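Local coordinates for Lin1840 protein (Listeria innocua serovar 6a, PDB 4ZOC) that acts as a family 3 beta-glucosidase in beta-1,2-glucan metabolism, probably removing terminal non-reducing glucosyl residues as beta-D-glucose, at the interface of chains A and B. Numbering follows the deposited sequence. Chains: chain A/B, Lin1840 protein.

Two patches of one two-fold symmetric interface lie about 17 Å apart, measured between the centres of their C-alpha atoms. Contact 1 straddles the two-fold axis; in it the 209-211 loop, the start of helix 212-219 and the Asp242 turn of each chain meet those of the other. Contact 2 pairs unlike segments, so its twin recurs with the chains exchanged. In chain B, B:Thr207 of contact 2 precedes B:Asn209 of contact 1, and B:Gly243 follows B:Asp242. The same backbone therefore serves a self-matching centre and a flanking dock for the partner's C-terminal region, which suits a dimer, although the structure alone does not prove one.

Contact 1: the interface of chains A and B. Residues chain A 209-211, 213-214, 242; chain B 209-211, 213-214, 242.
Amide recognition comes first in this symmetric patch, where each chain offers the same residues to the other. The side-chain amide of A:Asn209 reads both polar groups of B:Ser211: OD1 accepts from its backbone N at 2.9 Å, with the donor above the carbonyl plane, while ND2 gives an almost straight bond, within the amide plane, to its hydroxyl OG (3.0 Å). This double grip fixes the flip of the amide, which A:Asn209 presents with CG anti to its backbone N (chi1 -174°). B:Asn209 does the same to A:Ser211.

Two donors converge on one carboxylate oxygen, OD1 of B:Asp242: the hydroxyl OG of A:Ser211 at 2.6 Å from above the carboxylate plane, and NH2 of A:Arg213 at 2.8 Å on the anti lone pair; NE adds a weak bond, and A:Asp242 is gripped likewise. The guanidinium, its chain bent at chi3 (47°), is turned 45° from the carboxylate. Its NH1 forms a salt bridge on its own side with OE1 of A:Glu214 at 2.9 Å, which should help to fix the rotation of the guanidinium. Bridging the two acids, it probably offsets repulsion between A:Glu214 OE1 and B:Asp242 OD1, 6.1 Å apart, and favours their ionised forms.

Water 2 links the other carboxylate oxygen, OD2 of B:Asp242, at 2.6 Å to the backbone N of A:Arg213.

Packing is modest: the methylene CG of A:Glu214 lies 3.7 Å from the amide carbon CG of B:Asn209, crossing obliquely.

In the fold, A:Ser211 is the N-cap of helix 212-219: its OG accepts from A:Glu214 N and B:Asn209 ND2 while donating to B:Asp242 OD1, so the hydroxyl is held in one orientation. A:Asp242 and B:Asp242 each sit in the turn between strands 240-241 and 244-245.

Contact 2: the interface of chains A and B. Residues chain A 568-571, 649-654; chain B 207, 240, 243, 279-282.
Backbone carbonyls of chain B are the chief targets here. The hydroxyl OG of A:Ser654, anti to its backbone N (chi1 -177°), reaches the carbonyl O of B:His280 at 2.6 Å, and the N of the same serine makes a nearly straight bond to B:Gly243 O (2.8 Å). A:Ala651 N meets B:Gly281 O in the carbonyl plane at 2.8 Å. The guanidinium of A:Arg569 points NH1 at a lone pair of B:Asn279 O, 2.9 Å away and close to the guanidinium plane. The amide ND2 of B:Asn279 returns a bond to A:Gly571 O at 2.8 Å, from above that carbonyl plane.

With CG anti to its carbonyl carbon (chi1 -84°), the imidazole of B:His280 lies flat beneath the peptide joining A:Thr570 to A:Gly571. The glycine N stands over the ring centre, 3.2 Å above its plane, while the carbonyl carbon of A:Thr570 is offset toward the rim.

At the ring's edge, water 4 is bound by ND1 of B:His280 at 2.7 Å and also meets A:Ser654 OG and A:Thr570 N; it would help hold the imidazole's rotation and ties both chain A segments together. Water 3 joins A:Leu568 N to B:Thr207 OG1, which also lies 3.5 Å from A:Leu568 CB, the side chains crossing at about a right angle.

B:Asn279 ends helix 273-279 of chain B, so its carbonyl is at the helix C-terminus, where the arginine's charge would be favourable; B:His280 and B:Gly281 belong to the following turn. A:Thr650 is a magnesium-site residue, and the metal may help shape its loop. Residues 649-654 of the fibronectin type III-like domain and 568-571 of the C-terminal family 3 domain thus dock on the partner's TIM-barrel domain, probably stabilising a dimer.

Contact 1: the interface of chains A and B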
loop_
_atom_site.group_PDB
_atom_site.type_symbol
_atom_site.label_atom_id
_atom_site.label_comp_id
_atom_site.label_asym_id
_atom_site.label_seq_id
_atom_site.Cartn_x
_atom_site.Cartn_y
_atom_site.Cartn_z
ATOM N N ASN A 209 1.145 3.773 -7.606
ATOM C CA ASN A 209 2.541 4.300 -7.632
ATOM C C ASN A 209 3.519 3.211 -7.194
ATOM O O ASN A 209 3.318 2.539 -6.149
ATOM C CB ASN A 209 2.702 5.475 -6.732
ATOM C CG ASN A 209 4.076 6.101 -6.867
ATOM O OD1 ASN A 209 4.973 5.866 -6.020
ATOM N ND2 ASN A 209 4.251 6.911 -7.911
ATOM N N MET A 210 4.525 3.015 -8.035
ATOM C CA MET A 210 5.655 2.129 -7.768
ATOM C C MET A 210 6.883 2.685 -8.520
ATOM O O MET A 210 6.767 3.498 -9.483
ATOM C CB MET A 210 5.407 0.657 -8.155
ATOM C CG MET A 210 5.303 0.332 -9.656
ATOM S SD MET A 210 3.693 0.665 -10.398
ATOM C CE MET A 210 2.614 -0.456 -9.532
ATOM N N SER A 211 8.046 2.263 -8.091
ATOM C CA SER A 211 9.270 2.643 -8.798
ATOM C C SER A 211 9.236 2.047 -10.259
ATOM O O SER A 211 8.631 1.032 -10.528
ATOM C CB SER A 211 10.521 2.241 -8.051
ATOM O OG SER A 211 10.782 0.831 -8.180
ATOM N N ARG A 213 11.624 0.594 -11.646
ATOM C CA ARG A 213 12.257 -0.717 -11.577
ATOM C C ARG A 213 11.235 -1.769 -11.189
ATOM O O ARG A 213 11.234 -2.856 -11.742
ATOM C CB ARG A 213 13.415 -0.750 -10.562
ATOM C CG ARG A 213 14.171 -2.108 -10.539
ATOM C CD ARG A 213 15.193 -2.182 -9.382
ATOM N NE ARG A 213 14.517 -1.703 -8.154
ATOM C CZ ARG A 213 13.571 -2.394 -7.504
ATOM N NH1 ARG A 213 13.220 -3.611 -7.932
ATOM N NH2 ARG A 213 12.889 -1.854 -6.434
ATOM N N GLU A 214 10.382 -1.443 -10.195
ATOM C CA GLU A 214 9.364 -2.435 -9.777
ATOM C C GLU A 214 8.286 -2.646 -10.889
ATOM O O GLU A 214 7.834 -3.768 -11.156
ATOM C CB GLU A 214 8.641 -1.991 -8.501
ATOM C CG GLU A 214 9.374 -2.561 -7.309
ATOM C CD GLU A 214 9.388 -4.084 -7.294
ATOM O OE1 GLU A 214 10.567 -4.663 -7.292
ATOM O OE2 GLU A 214 8.240 -4.638 -7.298
ATOM N N ASP A 242 3.046 6.419 -12.524
ATOM C CA ASP A 242 3.889 7.484 -12.043
ATOM C C ASP A 242 3.365 8.909 -12.340
ATOM O O ASP A 242 4.060 9.766 -12.911
ATOM C CB ASP A 242 5.312 7.274 -12.551
ATOM C CG ASP A 242 6.346 7.999 -11.690
ATOM O OD1 ASP A 242 6.031 8.634 -10.688
ATOM O OD2 ASP A 242 7.508 7.911 -12.094
ATOM N N ASN B 209 8.409 0.982 -1.257
ATOM C CA ASN B 209 8.602 1.252 -2.686
ATOM C C ASN B 209 7.701 2.372 -3.149
ATOM O O ASN B 209 6.504 2.357 -2.877
ATOM C CB ASN B 209 8.292 0.018 -3.521
ATOM C CG ASN B 209 8.660 0.184 -4.967
ATOM O OD1 ASN B 209 7.803 0.464 -5.799
ATOM N ND2 ASN B 209 9.965 0.093 -5.266
ATOM N N MET B 210 8.291 3.316 -3.864
ATOM C CA MET B 210 7.549 4.385 -4.493
ATOM C C MET B 210 8.425 4.896 -5.617
ATOM O O MET B 210 9.663 4.682 -5.627
ATOM C CB MET B 210 7.197 5.518 -3.526
ATOM C CG MET B 210 8.395 6.366 -3.063
ATOM S SD MET B 210 9.328 5.785 -1.615
ATOM C CE MET B 210 8.114 5.664 -0.319
ATOM N N SER B 211 7.814 5.554 -6.567
ATOM C CA SER B 211 8.592 6.197 -7.635
ATOM C C SER B 211 9.515 7.300 -7.130
ATOM O O SER B 211 9.274 7.925 -6.089
ATOM C CB SER B 211 7.710 6.761 -8.728
ATOM O OG SER B 211 7.015 7.952 -8.401
ATOM N N ARG B 213 9.950 10.191 -8.370
ATOM C CA ARG B 213 9.217 11.431 -8.353
ATOM C C ARG B 213 8.423 11.601 -7.043
ATOM O O ARG B 213 8.430 12.669 -6.476
ATOM C CB ARG B 213 8.295 11.565 -9.553
ATOM C CG ARG B 213 7.568 12.910 -9.588
ATOM C CD ARG B 213 6.432 12.962 -10.637
ATOM N NE ARG B 213 5.587 11.782 -10.484
ATOM C CZ ARG B 213 4.724 11.579 -9.508
ATOM N NH1 ARG B 213 4.542 12.520 -8.566
ATOM N NH2 ARG B 213 4.168 10.334 -9.381
ATOM N N GLU B 214 7.743 10.542 -6.591
ATOM C CA GLU B 214 6.982 10.602 -5.382
ATOM C C GLU B 214 7.905 10.731 -4.174
ATOM O O GLU B 214 7.593 11.397 -3.212
ATOM C CB GLU B 214 6.148 9.298 -5.238
ATOM C CG GLU B 214 4.784 9.544 -5.843
ATOM C CD GLU B 214 3.992 10.692 -5.183
ATOM O OE1 GLU B 214 3.637 11.657 -5.907
ATOM O OE2 GLU B 214 3.743 10.628 -3.965
ATOM N N ASP B 242 13.923 1.958 -3.194
ATOM C CA ASP B 242 14.007 1.424 -4.494
ATOM C C ASP B 242 14.926 0.243 -4.556
ATOM O O ASP B 242 15.772 0.098 -5.428
ATOM C CB ASP B 242 14.187 2.487 -5.563
ATOM C CG ASP B 242 13.770 1.993 -6.950
ATOM O OD1 ASP B 242 13.191 0.893 -7.113
ATOM O OD2 ASP B 242 13.997 2.711 -7.908
HETATM O O HOH W 1 9.771 8.682 -10.920
HETATM O O HOH W 2 13.171 2.811 -10.401
#

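Contact 2: the interface of chains A and B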
loop_
_atom_site.group_PDB
_atom_site.type_symbol
_atom_site.label_atom_id
_atom_site.label_comp_id
_atom_site.label_asym_id
_atom_site.label_seq_id
_atom_site.Cartn_x
_atom_site.Cartn_y
_atom_site.Cartn_z
ATOM N N LEU A 568 10.275 -9.480 -0.115
ATOM C CA LEU A 568 11.622 -9.212 0.330
ATOM C C LEU A 568 11.873 -9.626 1.765
ATOM O O LEU A 568 10.991 -9.746 2.606
ATOM C CB LEU A 568 12.000 -7.743 0.127
ATOM C CG LEU A 568 11.750 -7.140 -1.291
ATOM C CD1 LEU A 568 12.362 -5.751 -1.335
ATOM C CD2 LEU A 568 12.317 -7.993 -2.398
ATOM N N ARG A 569 13.130 -9.850 2.060
ATOM C CA ARG A 569 13.538 -10.359 3.331
ATOM C C ARG A 569 13.452 -9.393 4.497
ATOM O O ARG A 569 13.230 -9.845 5.613
ATOM C CB ARG A 569 14.992 -10.983 3.216
ATOM C CG ARG A 569 15.295 -11.924 4.350
ATOM C CD ARG A 569 16.182 -13.076 3.873
ATOM N NE ARG A 569 16.477 -13.950 4.989
ATOM C CZ ARG A 569 17.482 -13.766 5.849
ATOM N NH1 ARG A 569 18.328 -12.738 5.749
ATOM N NH2 ARG A 569 17.626 -14.605 6.845
ATOM N N THR A 570 13.702 -8.088 4.230
ATOM C CA THR A 570 13.945 -7.057 5.181
ATOM C C THR A 570 15.334 -7.241 5.852
ATOM O O THR A 570 15.962 -8.286 5.742
ATOM C CB THR A 570 12.852 -6.860 6.269
ATOM O OG1 THR A 570 13.077 -7.757 7.358
ATOM C CG2 THR A 570 11.424 -7.111 5.708
ATOM N N GLY A 571 15.753 -6.192 6.544
ATOM C CA GLY A 571 16.966 -6.270 7.357
ATOM C C GLY A 571 16.821 -7.033 8.641
ATOM O O GLY A 571 17.835 -7.322 9.277
ATOM N N VAL A 649 20.291 -14.978 -3.696
ATOM C CA VAL A 649 20.546 -14.801 -2.265
ATOM C C VAL A 649 21.141 -13.412 -1.919
ATOM O O VAL A 649 20.751 -12.755 -0.926
ATOM C CB VAL A 649 21.427 -15.943 -1.748
ATOM C CG1 VAL A 649 21.763 -15.707 -0.349
ATOM C CG2 VAL A 649 20.728 -17.292 -1.872
ATOM N N THR A 650 22.031 -12.967 -2.791
ATOM C CA THR A 650 22.658 -11.651 -2.694
ATOM C C THR A 650 22.650 -10.988 -4.051
ATOM O O THR A 650 23.058 -11.577 -5.039
ATOM C CB THR A 650 24.113 -11.779 -2.221
ATOM O OG1 THR A 650 24.148 -12.586 -1.036
ATOM C CG2 THR A 650 24.726 -10.409 -1.909
ATOM N N ALA A 651 22.246 -9.741 -4.092
ATOM C CA ALA A 651 22.226 -9.010 -5.339
ATOM C C ALA A 651 22.408 -7.518 -5.140
ATOM O O ALA A 651 22.310 -6.996 -4.045
ATOM C CB ALA A 651 20.887 -9.333 -6.064
ATOM N N SER A 652 22.606 -6.782 -6.210
ATOM C CA SER A 652 22.682 -5.316 -6.121
ATOM C C SER A 652 21.291 -4.639 -5.836
ATOM O O SER A 652 21.225 -3.454 -5.573
ATOM C CB SER A 652 23.287 -4.803 -7.423
ATOM O OG SER A 652 22.391 -5.113 -8.477
ATOM N N ILE A 653 20.203 -5.417 -5.931
ATOM C CA ILE A 653 18.861 -5.011 -5.542
ATOM C C ILE A 653 18.430 -6.154 -4.569
ATOM O O ILE A 653 18.669 -7.321 -4.833
ATOM C CB ILE A 653 17.938 -5.032 -6.787
ATOM C CG1 ILE A 653 18.355 -3.957 -7.793
ATOM C CG2 ILE A 653 16.497 -4.907 -6.368
ATOM C CD1 ILE A 653 18.152 -2.548 -7.336
ATOM N N SER A 654 17.710 -5.814 -3.491
ATOM C CA SER A 654 17.221 -6.811 -2.593
ATOM C C SER A 654 16.174 -7.645 -3.378
ATOM O O SER A 654 15.213 -7.097 -3.830
ATOM C CB SER A 654 16.554 -6.107 -1.353
ATOM O OG SER A 654 16.122 -7.066 -0.423
ATOM N N THR B 207 9.498 -3.655 3.453
ATOM C CA THR B 207 9.613 -3.026 2.169
ATOM C C THR B 207 8.988 -1.706 2.030
ATOM O O THR B 207 7.823 -1.447 2.405
ATOM C CB THR B 207 9.092 -3.994 1.132
ATOM O OG1 THR B 207 9.802 -5.213 1.248
ATOM C CG2 THR B 207 9.155 -3.472 -0.327
ATOM N N VAL B 240 14.673 -0.679 2.533
ATOM C CA VAL B 240 15.127 -0.397 1.166
ATOM C C VAL B 240 14.481 0.863 0.630
ATOM O O VAL B 240 13.390 1.251 1.111
ATOM C CB VAL B 240 14.764 -1.543 0.200
ATOM C CG1 VAL B 240 15.501 -2.870 0.517
ATOM C CG2 VAL B 240 13.264 -1.787 0.184
ATOM N N GLY B 243 14.692 -0.691 -3.631
ATOM C CA GLY B 243 15.297 -1.976 -3.709
ATOM C C GLY B 243 16.630 -2.048 -3.055
ATOM O O GLY B 243 17.176 -3.128 -2.941
ATOM N N ASN B 279 21.222 -9.171 5.783
ATOM C CA ASN B 279 19.921 -9.764 5.824
ATOM C C ASN B 279 19.017 -9.421 4.620
ATOM O O ASN B 279 18.265 -10.264 4.157
ATOM C CB ASN B 279 19.175 -9.459 7.130
ATOM C CG ASN B 279 19.810 -10.091 8.331
ATOM O OD1 ASN B 279 20.369 -11.242 8.250
ATOM N ND2 ASN B 279 19.644 -9.473 9.470
ATOM N N HIS B 280 19.059 -8.156 4.200
ATOM C CA HIS B 280 18.341 -7.665 3.094
ATOM C C HIS B 280 18.780 -8.344 1.808
ATOM O O HIS B 280 18.118 -8.185 0.743
ATOM C CB HIS B 280 18.624 -6.187 2.912
ATOM C CG HIS B 280 17.817 -5.235 3.742
ATOM N ND1 HIS B 280 16.524 -4.908 3.420
ATOM C CD2 HIS B 280 18.218 -4.341 4.680
ATOM C CE1 HIS B 280 16.123 -3.913 4.188
ATOM N NE2 HIS B 280 17.131 -3.560 4.979
ATOM N N GLY B 281 19.906 -9.037 1.814
ATOM C CA GLY B 281 20.359 -9.718 0.586
ATOM C C GLY B 281 21.094 -8.824 -0.427
ATOM O O GLY B 281 21.082 -9.123 -1.592
ATOM N N THR B 282 21.720 -7.722 0.018
ATOM C CA THR B 282 22.473 -6.840 -0.826
ATOM C C THR B 282 23.981 -6.777 -0.462
ATOM O O THR B 282 24.730 -5.949 -1.029
ATOM C CB THR B 282 21.875 -5.390 -0.963
ATOM O OG1 THR B 282 21.804 -4.736 0.308
ATOM C CG2 THR B 282 20.503 -5.456 -1.615
HETATM O O HOH W 3 8.311 -7.208 0.188
HETATM O O HOH W 4 14.745 -6.395 1.963
HETATM O O HOH W 5 25.105 -5.438 -3.604
#